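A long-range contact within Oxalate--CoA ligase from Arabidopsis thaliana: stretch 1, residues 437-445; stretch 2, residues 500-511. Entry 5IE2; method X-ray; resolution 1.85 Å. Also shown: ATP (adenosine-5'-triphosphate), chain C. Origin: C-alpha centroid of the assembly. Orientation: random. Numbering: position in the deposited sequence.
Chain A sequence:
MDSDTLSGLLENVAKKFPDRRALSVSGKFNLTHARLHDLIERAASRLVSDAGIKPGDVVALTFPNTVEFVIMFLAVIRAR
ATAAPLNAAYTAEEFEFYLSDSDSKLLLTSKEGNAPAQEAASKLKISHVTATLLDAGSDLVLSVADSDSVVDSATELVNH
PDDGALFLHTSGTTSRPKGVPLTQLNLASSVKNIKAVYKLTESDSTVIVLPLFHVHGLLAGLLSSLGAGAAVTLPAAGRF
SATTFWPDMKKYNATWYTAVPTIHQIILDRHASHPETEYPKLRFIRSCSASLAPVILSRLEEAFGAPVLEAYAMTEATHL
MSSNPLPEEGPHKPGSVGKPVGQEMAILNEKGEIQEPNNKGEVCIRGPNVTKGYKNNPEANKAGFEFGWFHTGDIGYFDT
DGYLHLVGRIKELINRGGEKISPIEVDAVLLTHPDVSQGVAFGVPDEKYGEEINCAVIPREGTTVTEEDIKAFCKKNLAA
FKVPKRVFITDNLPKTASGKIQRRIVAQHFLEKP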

# COMPACT_ATOMS: atom_id res chain seq x y z
N SER A 437 -8.26 11.09 19.70
CA SER A 437 -8.66 10.05 18.77
C SER A 437 -7.69 10.02 17.61
O SER A 437 -7.38 8.95 17.06
CB SER A 437 -10.08 10.26 18.28
OG SER A 437 -10.03 10.89 17.02
N GLN A 438 -7.23 11.20 17.20
CA GLN A 438 -6.21 11.23 16.15
C GLN A 438 -5.20 12.35 16.39
O GLN A 438 -5.52 13.35 17.01
CB GLN A 438 -6.85 11.39 14.76
CG GLN A 438 -5.83 11.32 13.61
CD GLN A 438 -5.08 9.96 13.51
OE1 GLN A 438 -4.09 9.70 14.24
NE2 GLN A 438 -5.53 9.10 12.57
N GLY A 439 -3.96 12.19 15.94
CA GLY A 439 -2.98 13.27 16.16
C GLY A 439 -1.84 13.27 15.16
O GLY A 439 -1.45 12.19 14.68
N VAL A 440 -1.28 14.44 14.84
CA VAL A 440 -0.20 14.50 13.86
C VAL A 440 0.74 15.64 14.22
O VAL A 440 0.29 16.76 14.50
CB VAL A 440 -0.71 14.69 12.38
CG1 VAL A 440 -1.54 15.96 12.27
CG2 VAL A 440 0.47 14.75 11.39
N ALA A 441 2.04 15.35 14.28
CA ALA A 441 3.03 16.39 14.56
C ALA A 441 3.69 16.84 13.27
O ALA A 441 3.75 16.06 12.33
CB ALA A 441 4.11 15.89 15.55
N PHE A 442 4.23 18.06 13.26
CA PHE A 442 4.79 18.62 12.03
C PHE A 442 5.69 19.81 12.31
O PHE A 442 5.56 20.49 13.35
CB PHE A 442 3.66 19.02 11.04
CG PHE A 442 2.65 20.01 11.61
CD1 PHE A 442 2.87 21.37 11.51
CD2 PHE A 442 1.47 19.57 12.19
CE1 PHE A 442 1.95 22.29 12.01
CE2 PHE A 442 0.54 20.48 12.69
CZ PHE A 442 0.79 21.84 12.61
N GLY A 443 6.65 20.05 11.41
CA GLY A 443 7.61 21.12 11.59
C GLY A 443 7.05 22.43 11.04
O GLY A 443 6.23 22.44 10.14
N VAL A 444 7.49 23.54 11.62
CA VAL A 444 7.06 24.86 11.16
C VAL A 444 8.27 25.79 11.22
O VAL A 444 9.22 25.53 11.96
CB VAL A 444 5.89 25.43 12.01
CG1 VAL A 444 4.74 24.46 12.05
CG2 VAL A 444 6.33 25.80 13.43
N PRO A 445 8.25 26.88 10.44
CA PRO A 445 9.38 27.79 10.54
C PRO A 445 9.42 28.46 11.90
O PRO A 445 8.37 28.67 12.53
CB PRO A 445 9.10 28.81 9.43
CG PRO A 445 7.65 28.72 9.18
CD PRO A 445 7.30 27.29 9.39
PG ATP C . 6.40 10.41 -2.18
O1G ATP C . 7.05 11.40 -1.21
O2G ATP C . 5.75 11.07 -3.35
O3G ATP C . 7.38 9.32 -2.60
PB ATP C . 5.37 8.48 -0.30
O1B ATP C . 4.30 8.56 0.77
O2B ATP C . 6.81 8.44 0.06
O3B ATP C . 5.16 9.67 -1.41
PA ATP C . 4.74 5.63 -0.77
O1A ATP C . 5.68 4.79 -1.63
O2A ATP C . 3.28 5.41 -0.84
O3A ATP C . 4.98 7.17 -1.20
O5' ATP C . 5.27 5.58 0.74
C5' ATP C . 6.51 4.95 1.15
C4' ATP C . 6.98 5.69 2.42
O4' ATP C . 6.06 5.41 3.49
C3' ATP C . 8.27 5.16 2.95
O3' ATP C . 9.36 5.74 2.24
C2' ATP C . 8.23 5.59 4.41
O2' ATP C . 8.50 7.00 4.49
C1' ATP C . 6.77 5.43 4.72
N9 ATP C . 6.48 4.16 5.42
C8 ATP C . 6.09 2.99 4.90
N7 ATP C . 5.89 2.09 5.92
C5 ATP C . 6.16 2.75 7.09
C6 ATP C . 6.12 2.40 8.53
N6 ATP C . 5.71 1.15 8.92
N1 ATP C . 6.45 3.38 9.40
C2 ATP C . 6.81 4.62 9.00
N3 ATP C . 6.87 5.02 7.71
C4 ATP C . 6.54 4.10 6.75
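Stretch 2 500-511: KIQRRIVAQHFL

Stretch 2 packs a short helix, preceded by an extended lead-in, across the strand of stretch 1. Lys500 to Gln502 are extended, Gln502 takes the N-cap position, and the helix begins at Arg503, with Val506 N bonded to Gln502 O (3.2 Å) and Ala507 N to Arg503 O (2.9 Å). The helix crosses strand 438-445 with a signed angle of -67°, and the two axes approach to 7.9 Å. The backbones come nearest at Phe442 and Arg503, whose CA atoms are 5.7 Å apart. Along the strand, Gln438, Val440, Phe442 and Val444 point their CA-to-CB bonds toward stretch 2, whereas that of Ala441 points away, the alternation expected of an extended chain.

Phe442 covers the most surface. Its ring, with chi1 in the p well, lies against the first turn of the helix: CE2 is 3.6 Å from Val506 CG1 and CD1 is 3.5 Å from Ala507 CB, while Ala507 CA sits over one face, 4.0 Å from the ring centroid, in a CH-pi contact. The small side chain of Ala507 accompanies this close approach of ring and helix backbone.

Arg503 adds the polar link. Its side chain reaches the backbone of Ala441, where NE donates a short, nearly straight hydrogen bond to Ala441 O (2.6 Å, 165°) and NH2 donates a second, more bent one to the same Ala441 O (3.0 Å, 134°). The carbonyl oxygen lies at the guanidinium edge, near its plane, so one acceptor serves both donors.

Val440 fills the space beside these groups, with CG1 3.8 Å from Val506 CG1 and CG2 4.2 Å from Ile501 CG2. Ile501 also extends CD1 to 3.6 Å from Gln438 NE2. At the far end, Val444 CG1 meets Leu511 CD1 at 3.6 Å. Lys500 leaves the strand untouched; its NZ donates a hydrogen bond to ATP O5' (3.0 Å).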

# COMPACT_ATOMS: atom_id res chain seq x y z
N LYS A 500 -2.98 8.01 4.28
CA LYS A 500 -1.89 8.69 5.00
C LYS A 500 -2.26 10.11 5.29
O LYS A 500 -2.75 10.82 4.41
CB LYS A 500 -0.57 8.75 4.20
CG LYS A 500 0.01 7.47 3.66
CD LYS A 500 1.21 7.81 2.71
CE LYS A 500 1.75 6.57 1.97
NZ LYS A 500 2.97 5.95 2.65
N ILE A 501 -1.99 10.57 6.50
CA ILE A 501 -2.15 11.99 6.77
C ILE A 501 -0.85 12.63 6.32
O ILE A 501 0.19 12.22 6.81
CB ILE A 501 -2.40 12.24 8.28
CG1 ILE A 501 -3.59 11.40 8.79
CG2 ILE A 501 -2.53 13.74 8.59
CD1 ILE A 501 -3.62 11.26 10.35
N GLN A 502 -0.85 13.60 5.42
CA GLN A 502 0.44 14.18 5.03
C GLN A 502 0.78 15.44 5.81
O GLN A 502 -0.01 16.38 5.84
CB GLN A 502 0.54 14.45 3.52
CG GLN A 502 -0.05 13.34 2.65
CD GLN A 502 0.37 13.45 1.19
OE1 GLN A 502 0.28 14.52 0.58
NE2 GLN A 502 0.84 12.34 0.63
N ARG A 503 1.95 15.44 6.46
CA ARG A 503 2.26 16.47 7.44
C ARG A 503 2.40 17.84 6.79
O ARG A 503 1.98 18.82 7.37
CB ARG A 503 3.56 16.19 8.20
CG ARG A 503 3.84 14.75 8.49
CD ARG A 503 5.10 14.60 9.31
NE ARG A 503 4.57 14.32 10.61
CZ ARG A 503 4.38 13.12 11.13
NH1 ARG A 503 4.84 12.01 10.56
NH2 ARG A 503 3.81 13.07 12.32
N ARG A 504 2.90 17.91 5.56
CA ARG A 504 3.06 19.22 4.92
C ARG A 504 1.71 19.89 4.66
O ARG A 504 1.54 21.09 4.87
CB ARG A 504 3.83 19.09 3.61
CG ARG A 504 5.33 18.93 3.80
CD ARG A 504 6.07 18.66 2.47
NE ARG A 504 7.51 18.96 2.60
CZ ARG A 504 8.43 18.70 1.68
NH1 ARG A 504 8.10 18.15 0.53
NH2 ARG A 504 9.70 19.01 1.90
N ILE A 505 0.72 19.09 4.30
CA ILE A 505 -0.62 19.62 4.06
C ILE A 505 -1.25 20.12 5.35
O ILE A 505 -1.89 21.18 5.38
CB ILE A 505 -1.53 18.57 3.43
CG1 ILE A 505 -1.21 18.44 1.96
CG2 ILE A 505 -3.00 18.94 3.61
CD1 ILE A 505 0.00 17.63 1.69
N VAL A 506 -1.08 19.34 6.42
CA VAL A 506 -1.58 19.72 7.73
C VAL A 506 -0.95 21.04 8.15
O VAL A 506 -1.64 21.97 8.62
CB VAL A 506 -1.28 18.65 8.80
CG1 VAL A 506 -1.68 19.13 10.17
CG2 VAL A 506 -1.98 17.33 8.47
N ALA A 507 0.36 21.13 7.96
CA ALA A 507 1.13 22.29 8.37
C ALA A 507 0.63 23.53 7.67
O ALA A 507 0.27 24.51 8.34
CB ALA A 507 2.60 22.09 8.08
N GLN A 508 0.62 23.50 6.33
CA GLN A 508 0.07 24.63 5.57
C GLN A 508 -1.34 24.99 6.02
O GLN A 508 -1.66 26.17 6.20
CB GLN A 508 0.08 24.34 4.08
CG GLN A 508 1.46 24.45 3.48
CD GLN A 508 1.49 24.05 2.03
OE1 GLN A 508 0.44 23.87 1.40
NE2 GLN A 508 2.69 23.92 1.48
N HIS A 509 -2.18 23.98 6.21
CA HIS A 509 -3.55 24.26 6.61
C HIS A 509 -3.63 25.02 7.94
O HIS A 509 -4.44 25.93 8.06
CB HIS A 509 -4.35 22.97 6.70
CG HIS A 509 -5.71 23.16 7.26
ND1 HIS A 509 -6.32 24.39 7.35
CD2 HIS A 509 -6.60 22.27 7.76
CE1 HIS A 509 -7.51 24.26 7.89
NE2 HIS A 509 -7.71 22.98 8.15
N PHE A 510 -2.84 24.67 8.94
CA PHE A 510 -2.99 25.42 10.19
C PHE A 510 -2.13 26.67 10.25
O PHE A 510 -2.14 27.37 11.27
CB PHE A 510 -2.73 24.52 11.40
CG PHE A 510 -3.84 23.55 11.65
CD1 PHE A 510 -5.03 23.97 12.22
CD2 PHE A 510 -3.72 22.22 11.27
CE1 PHE A 510 -6.08 23.08 12.43
CE2 PHE A 510 -4.76 21.33 11.48
CZ PHE A 510 -5.95 21.76 12.06
N LEU A 511 -1.41 26.97 9.18
CA LEU A 511 -0.65 28.22 9.16
C LEU A 511 -1.06 29.16 8.02
O LEU A 511 -1.02 30.39 8.17
CB LEU A 511 0.85 27.92 9.08
CG LEU A 511 1.34 27.15 10.30
CD1 LEU A 511 2.79 26.79 10.11
CD2 LEU A 511 1.14 27.98 11.55